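Local coordinates for protein carbon monoxide oxidation system transcription regulator CooA-1 (Carboxydothermus hydrogenoformans, PDB 2FMY) that probably senses carbon monoxide through a bound haem and, as a regulator of the CRP type, probably activates transcription of genes for carbon monoxide oxidation, at residues N10-L15 with L72-I77; L47-K52 with D76-H81. All coordinates share one frame; numbering follows the deposited sequence.

Contact 1: N10-L15 with L72-I77; sequences NLLEVL and LEAGDI
Asn10 reaches the turn at Ala74 and Gly75 with both ends of its amide. ND2 donates to Ala74 O at 3.3 Å along a nearly straight N-H line (173°); the acceptor lies in the amide plane of Asn10, whereas the donor stands well above the carbonyl plane of Ala74. OD1 rests 3.5 Å from Gly75 CA, where a side chain would collide with it. Beside the amide, Leu12 lays CD1 on the turn, 4.0 Å from Ala74 CB, and Leu11 sets CD2 3.7 Å from Ile77 CG1, the Leu11 and Ile77 side chains crossing at about a right angle. A water bridges the two backbones, accepting from Leu11 N and donating to Gly75 O.

The amide is held by its own helix: OD1 takes Leu12 N on a lone pair at 2.8 Å, which sets the amide's flip and leaves ND2 to donate to Ala74 O. Within the turn, Asp76 OD2 accepts from Glu73 N, joining its last residue to its first, while Asp76 OD1 forms a salt bridge with Lys118 of helix 111-135. Asn10 is thus the N-cap of helix 11-14 and docks that helix end on the type II beta turn from Glu73 to Asp76, which links strands 66-73 and 77-79 of the cyclic nucleotide-binding-type domain.

Contact 2: L47-K52 with D76-H81; sequences LVFLVK and DIFCTH. With HEM (protoporphyrin IX containing Fe), chain E.
Phe49 and Phe78 face each other as an antiparallel hydrogen-bonded pair, Phe49 N giving to Phe78 O at 2.9 Å and Phe78 N returning a bond to Phe49 O. Val51 N to Asp76 O and Thr80 N to Leu47 O extend the pairing in both directions. From CB, Phe49 CG sits between the backbone N and the carbonyl carbon (chi1 71°), which carries the ring over the neighbouring strand: CG lies near Phe78 O, CD2 is 3.7 Å from that same Phe78 O, CE2 approaches the backbone of Cys79, and CZ ends 3.7 Å from Phe78 CB. One ring face therefore covers Phe78 C, while CZ comes to the edge of the Phe78 ring. On the opposite face of the sheet, Val48 CG1 and Ile77 CG2 meet beside the haem methyl CMC, and Leu50 CD1 packs on Ile77 CD1.

Where the strand 77-79 runs out, Thr80 OG1 accepts from Leu47 N at 2.8 Å, almost straight at 170°, and is hydrogen-bonded to Arg45 O, so the hydroxyl both accepts and donates; its CG2 lies against Leu47 CB. A valine in place of Thr80 would probably leave Leu47 N and Arg45 O without this shared partner and let the chain leading to His81 shift.

His81 NE2 binds the haem iron at 2.2 Å, and ND1 is hydrogen-bonded to Asn46 OD1, a second-shell contact that fixes the ring's rotation. Cys79 SG sits 3.4 Å above the centre of the His81 ring and 3.6 Å from haem C4C. The chemistry is that of histidine ligation: sulfur here packs against ring and porphyrin, and His81 supplies one of two axial ligands, the other coming from outside both segments.

Contacts 1 and 2 share Asp76 and Ile77, and their centres lie about 10 Å apart. The turn of contact 1 delivers the chain into the strand pairing of contact 2: a probable hydrogen bond from Gly75 N to Val51 O, 2.8 Å, follows on from that pairing. Leu50 packs against both contacts, its CD2 meeting Leu15 CD1 at 3.3 Å. Ile77 belongs to both, reaching Leu11 on one branch and the haem on the other, with Ile77 CG2 3.4 Å from haem CMC. Helix 11-14 thus packs behind residues of the haem pocket, while the iron itself is ligated at the far end of 76-81.

Contact 1: N10-L15 with L72-I77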
loop_
_atom_site.group_PDB
_atom_site.type_symbol
_atom_site.label_atom_id
_atom_site.label_comp_id
_atom_site.label_asym_id
_atom_site.label_seq_id
_atom_site.Cartn_x
_atom_site.Cartn_y
_atom_site.Cartn_z
ATOM N N ASN A 10 11.387 -20.795 -4.244
ATOM C CA ASN A 10 11.273 -20.289 -2.890
ATOM C C ASN A 10 12.597 -19.719 -2.419
ATOM O O ASN A 10 13.669 -20.274 -2.703
ATOM C CB ASN A 10 10.766 -21.370 -1.935
ATOM C CG ASN A 10 10.257 -20.795 -0.626
ATOM O OD1 ASN A 10 11.042 -20.362 0.219
ATOM N ND2 ASN A 10 8.932 -20.783 -0.451
ATOM N N LEU A 11 12.511 -18.601 -1.707
ATOM C CA LEU A 11 13.678 -17.929 -1.161
ATOM C C LEU A 11 14.489 -18.851 -0.236
ATOM O O LEU A 11 15.719 -18.791 -0.222
ATOM C CB LEU A 11 13.262 -16.622 -0.469
ATOM C CG LEU A 11 14.325 -15.694 0.130
ATOM C CD1 LEU A 11 15.501 -15.454 -0.829
ATOM C CD2 LEU A 11 13.687 -14.372 0.575
ATOM N N LEU A 12 13.804 -19.728 0.496
ATOM C CA LEU A 12 14.482 -20.691 1.370
ATOM C C LEU A 12 15.340 -21.681 0.583
ATOM O O LEU A 12 16.413 -22.094 1.049
ATOM C CB LEU A 12 13.486 -21.433 2.275
ATOM C CG LEU A 12 12.677 -20.587 3.277
ATOM C CD1 LEU A 12 11.629 -21.449 3.979
ATOM C CD2 LEU A 12 13.571 -19.918 4.302
ATOM N N GLU A 13 14.865 -22.051 -0.605
ATOM C CA GLU A 13 15.618 -22.915 -1.508
ATOM C C GLU A 13 16.872 -22.209 -2.022
ATOM O O GLU A 13 17.977 -22.738 -1.914
ATOM C CB GLU A 13 14.736 -23.365 -2.670
ATOM C CG GLU A 13 15.384 -24.351 -3.613
ATOM C CD GLU A 13 14.379 -24.956 -4.580
ATOM O OE1 GLU A 13 13.164 -24.934 -4.270
ATOM O OE2 GLU A 13 14.803 -25.447 -5.649
ATOM N N VAL A 14 16.685 -21.007 -2.555
ATOM C CA VAL A 14 17.777 -20.167 -3.049
ATOM C C VAL A 14 18.859 -19.907 -1.992
ATOM O O VAL A 14 20.045 -19.891 -2.306
ATOM C CB VAL A 14 17.237 -18.834 -3.611
ATOM C CG1 VAL A 14 18.367 -17.981 -4.167
ATOM C CG2 VAL A 14 16.203 -19.111 -4.715
ATOM N N LEU A 15 18.439 -19.730 -0.742
ATOM C CA LEU A 15 19.362 -19.532 0.372
ATOM C C LEU A 15 20.274 -20.727 0.641
ATOM O O LEU A 15 21.292 -20.590 1.331
ATOM C CB LEU A 15 18.592 -19.175 1.646
ATOM C CG LEU A 15 18.379 -17.690 1.906
ATOM C CD1 LEU A 15 17.305 -17.512 2.947
ATOM C CD2 LEU A 15 19.692 -17.029 2.357
ATOM N N LEU A 72 1.894 -13.998 5.756
ATOM C CA LEU A 72 3.243 -14.338 5.313
ATOM C C LEU A 72 3.460 -15.809 5.538
ATOM O O LEU A 72 3.101 -16.342 6.584
ATOM C CB LEU A 72 4.306 -13.531 6.073
ATOM C CG LEU A 72 4.148 -12.003 6.100
ATOM C CD1 LEU A 72 5.084 -11.403 7.125
ATOM C CD2 LEU A 72 4.378 -11.370 4.736
ATOM N N GLU A 73 4.043 -16.457 4.544
ATOM C CA GLU A 73 4.263 -17.889 4.569
ATOM C C GLU A 73 5.759 -18.156 4.465
ATOM O O GLU A 73 6.545 -17.227 4.252
ATOM C CB GLU A 73 3.496 -18.535 3.414
ATOM C CG GLU A 73 1.999 -18.605 3.696
ATOM C CD GLU A 73 1.150 -18.727 2.452
ATOM O OE1 GLU A 73 1.716 -18.838 1.345
ATOM O OE2 GLU A 73 -0.096 -18.709 2.580
ATOM N N ALA A 74 6.147 -19.415 4.631
ATOM C CA ALA A 74 7.545 -19.813 4.547
ATOM C C ALA A 74 8.200 -19.197 3.318
ATOM O O ALA A 74 7.686 -19.316 2.204
ATOM C CB ALA A 74 7.668 -21.324 4.527
ATOM N N GLY A 75 9.314 -18.505 3.533
ATOM C CA GLY A 75 10.055 -17.888 2.436
ATOM C C GLY A 75 9.778 -16.406 2.261
ATOM O O GLY A 75 10.460 -15.726 1.482
ATOM N N ASP A 76 8.794 -15.894 2.994
ATOM C CA ASP A 76 8.428 -14.482 2.898
ATOM C C ASP A 76 9.219 -13.585 3.835
ATOM O O ASP A 76 9.458 -13.935 4.984
ATOM C CB ASP A 76 6.928 -14.287 3.141
ATOM C CG ASP A 76 6.076 -14.737 1.965
ATOM O OD1 ASP A 76 6.571 -14.785 0.819
ATOM O OD2 ASP A 76 4.890 -15.047 2.198
ATOM N N ILE A 77 9.570 -12.409 3.327
ATOM C CA ILE A 77 10.309 -11.378 4.052
ATOM C C ILE A 77 9.351 -10.308 4.586
ATOM O O ILE A 77 8.403 -9.922 3.913
ATOM C CB ILE A 77 11.351 -10.673 3.124
ATOM C CG1 ILE A 77 12.470 -11.627 2.678
ATOM C CG2 ILE A 77 11.951 -9.443 3.776
ATOM C CD1 ILE A 77 13.485 -12.007 3.769
HETATM O O HOH W 1 10.049 -17.157 -1.155
#

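Contact 2: L47-K52 with D76-H81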
loop_
_atom_site.group_PDB
_atom_site.type_symbol
_atom_site.label_atom_id
_atom_site.label_comp_id
_atom_site.label_asym_id
_atom_site.label_seq_id
_atom_site.Cartn_x
_atom_site.Cartn_y
_atom_site.Cartn_z
ATOM N N LEU A 47 14.444 -4.604 12.536
ATOM C CA LEU A 47 14.853 -5.905 12.040
ATOM C C LEU A 47 14.193 -6.253 10.720
ATOM O O LEU A 47 13.097 -5.779 10.410
ATOM C CB LEU A 47 14.540 -7.008 13.074
ATOM C CG LEU A 47 15.053 -6.835 14.508
ATOM C CD1 LEU A 47 14.418 -7.853 15.449
ATOM C CD2 LEU A 47 16.583 -6.897 14.577
ATOM N N VAL A 48 14.890 -7.077 9.944
ATOM C CA VAL A 48 14.291 -7.732 8.800
ATOM C C VAL A 48 14.253 -9.216 9.111
ATOM O O VAL A 48 15.204 -9.769 9.668
ATOM C CB VAL A 48 15.039 -7.411 7.479
ATOM C CG1 VAL A 48 14.494 -8.256 6.306
ATOM C CG2 VAL A 48 14.913 -5.917 7.164
ATOM N N PHE A 49 13.129 -9.853 8.796
ATOM C CA PHE A 49 12.966 -11.270 9.086
ATOM C C PHE A 49 12.398 -12.061 7.920
ATOM O O PHE A 49 11.780 -11.511 7.009
ATOM C CB PHE A 49 12.150 -11.491 10.374
ATOM C CG PHE A 49 10.665 -11.159 10.254
ATOM C CD1 PHE A 49 9.750 -12.128 9.850
ATOM C CD2 PHE A 49 10.184 -9.904 10.617
ATOM C CE1 PHE A 49 8.385 -11.843 9.768
ATOM C CE2 PHE A 49 8.817 -9.604 10.555
ATOM C CZ PHE A 49 7.917 -10.571 10.125
ATOM N N LEU A 50 12.659 -13.361 7.956
ATOM C CA LEU A 50 12.201 -14.313 6.961
ATOM C C LEU A 50 11.451 -15.388 7.732
ATOM O O LEU A 50 11.942 -15.860 8.767
ATOM C CB LEU A 50 13.429 -14.911 6.254
ATOM C CG LEU A 50 13.351 -16.042 5.226
ATOM C CD1 LEU A 50 12.511 -15.658 4.030
ATOM C CD2 LEU A 50 14.757 -16.381 4.770
ATOM N N VAL A 51 10.255 -15.746 7.259
ATOM C CA VAL A 51 9.507 -16.855 7.839
ATOM C C VAL A 51 10.178 -18.128 7.358
ATOM O O VAL A 51 10.245 -18.377 6.148
ATOM C CB VAL A 51 8.014 -16.864 7.424
ATOM C CG1 VAL A 51 7.295 -18.091 8.014
ATOM C CG2 VAL A 51 7.323 -15.561 7.835
ATOM N N LYS A 52 10.705 -18.905 8.297
ATOM C CA LYS A 52 11.313 -20.195 7.961
ATOM C C LYS A 52 10.224 -21.242 7.904
ATOM O O LYS A 52 10.212 -22.085 7.011
ATOM C CB LYS A 52 12.387 -20.600 8.984
ATOM C CG LYS A 52 13.201 -21.841 8.571
ATOM C CD LYS A 52 14.282 -22.186 9.583
ATOM C CE LYS A 52 14.651 -23.671 9.487
ATOM N NZ LYS A 52 15.775 -24.020 10.398
ATOM N N ASP A 76 8.794 -15.894 2.994
ATOM C CA ASP A 76 8.428 -14.482 2.898
ATOM C C ASP A 76 9.219 -13.585 3.835
ATOM O O ASP A 76 9.458 -13.935 4.984
ATOM C CB ASP A 76 6.928 -14.287 3.141
ATOM C CG ASP A 76 6.076 -14.737 1.965
ATOM O OD1 ASP A 76 6.571 -14.785 0.819
ATOM O OD2 ASP A 76 4.890 -15.047 2.198
ATOM N N ILE A 77 9.570 -12.409 3.327
ATOM C CA ILE A 77 10.309 -11.378 4.052
ATOM C C ILE A 77 9.351 -10.308 4.586
ATOM O O ILE A 77 8.403 -9.922 3.913
ATOM C CB ILE A 77 11.351 -10.673 3.124
ATOM C CG1 ILE A 77 12.470 -11.627 2.678
ATOM C CG2 ILE A 77 11.951 -9.443 3.776
ATOM C CD1 ILE A 77 13.485 -12.007 3.769
ATOM N N PHE A 78 9.601 -9.844 5.806
ATOM C CA PHE A 78 8.971 -8.625 6.298
ATOM C C PHE A 78 9.917 -7.925 7.271
ATOM O O PHE A 78 11.070 -8.318 7.392
ATOM C CB PHE A 78 7.566 -8.886 6.890
ATOM C CG PHE A 78 6.645 -7.690 6.794
ATOM C CD1 PHE A 78 6.346 -7.119 5.551
ATOM C CD2 PHE A 78 6.105 -7.114 7.940
ATOM C CE1 PHE A 78 5.536 -5.997 5.468
ATOM C CE2 PHE A 78 5.290 -6.000 7.859
ATOM C CZ PHE A 78 5.002 -5.441 6.626
ATOM N N CYS A 79 9.444 -6.877 7.931
ATOM C CA CYS A 79 10.293 -6.071 8.813
ATOM C C CYS A 79 9.533 -5.589 10.041
ATOM O O CYS A 79 8.326 -5.820 10.176
ATOM C CB CYS A 79 10.843 -4.868 8.058
ATOM S SG CYS A 79 9.573 -3.645 7.684
ATOM N N THR A 80 10.250 -4.907 10.927
ATOM C CA THR A 80 9.676 -4.435 12.167
ATOM C C THR A 80 9.477 -2.918 12.178
ATOM O O THR A 80 9.204 -2.356 13.225
ATOM C CB THR A 80 10.553 -4.837 13.382
ATOM O OG1 THR A 80 11.781 -4.107 13.350
ATOM C CG2 THR A 80 10.868 -6.329 13.368
ATOM N N HIS A 81 9.617 -2.251 11.034
ATOM C CA HIS A 81 9.540 -0.775 11.028
ATOM C C HIS A 81 8.296 -0.225 10.326
ATOM O O HIS A 81 8.320 0.856 9.729
ATOM C CB HIS A 81 10.849 -0.116 10.537
ATOM C CG HIS A 81 11.249 -0.508 9.148
ATOM N ND1 HIS A 81 12.237 -1.436 8.893
ATOM C CD2 HIS A 81 10.789 -0.107 7.938
ATOM C CE1 HIS A 81 12.370 -1.584 7.587
ATOM N NE2 HIS A 81 11.505 -0.791 6.985
HETATM C CHA HEM E . 9.485 2.183 5.661
HETATM C CHB HEM E . 14.241 1.594 4.927
HETATM C CHC HEM E . 13.524 -3.197 4.398
HETATM C CHD HEM E . 8.728 -2.430 4.157
HETATM C C1A HEM E . 10.839 2.441 5.574
HETATM C C2A HEM E . 11.502 3.704 5.881
HETATM C C3A HEM E . 12.824 3.553 5.673
HETATM C C4A HEM E . 13.037 2.179 5.241
HETATM C CMA HEM E . 13.923 4.638 5.881
HETATM C CAA HEM E . 10.781 5.000 6.330
HETATM C CBA HEM E . 10.513 5.776 5.040
HETATM C CGA HEM E . 10.046 7.191 5.282
HETATM O O1A HEM E . 10.774 7.988 5.941
HETATM O O2A HEM E . 8.938 7.531 4.800
HETATM C C1B HEM E . 14.459 0.254 4.675
HETATM C C2B HEM E . 15.726 -0.337 4.306
HETATM C C3B HEM E . 15.535 -1.666 4.161
HETATM C C4B HEM E . 14.137 -1.958 4.431
HETATM C CMB HEM E . 17.033 0.475 4.127
HETATM C CAB HEM E . 16.571 -2.734 3.755
HETATM C CBB HEM E . 17.867 -2.617 4.034
HETATM C C1C HEM E . 12.170 -3.441 4.320
HETATM C C2C HEM E . 11.500 -4.727 4.220
HETATM C C3C HEM E . 10.171 -4.507 4.142
HETATM C C4C HEM E . 9.950 -3.075 4.197
HETATM C CMC HEM E . 12.209 -6.102 4.210
HETATM C CAC HEM E . 9.041 -5.559 4.029
HETATM C CBC HEM E . 8.963 -6.346 2.948
HETATM C C1D HEM E . 8.456 -1.142 4.580
HETATM C C2D HEM E . 7.137 -0.558 4.764
HETATM C C3D HEM E . 7.384 0.882 5.223
HETATM C C4D HEM E . 8.814 1.033 5.288
HETATM C CMD HEM E . 5.771 -1.233 4.526
HETATM C CAD HEM E . 6.311 1.932 5.576
HETATM C CBD HEM E . 5.949 1.626 7.019
HETATM C CGD HEM E . 4.777 2.437 7.504
HETATM O O1D HEM E . 4.191 2.068 8.540
HETATM O O2D HEM E . 4.439 3.463 6.867
HETATM N NA HEM E . 11.811 1.541 5.191
HETATM N NB HEM E . 13.518 -0.762 4.744
HETATM N NC HEM E . 11.191 -2.470 4.313
HETATM N ND HEM E . 9.398 -0.166 4.897
HETATM FE FE HEM E . 11.414 -0.470 4.856
#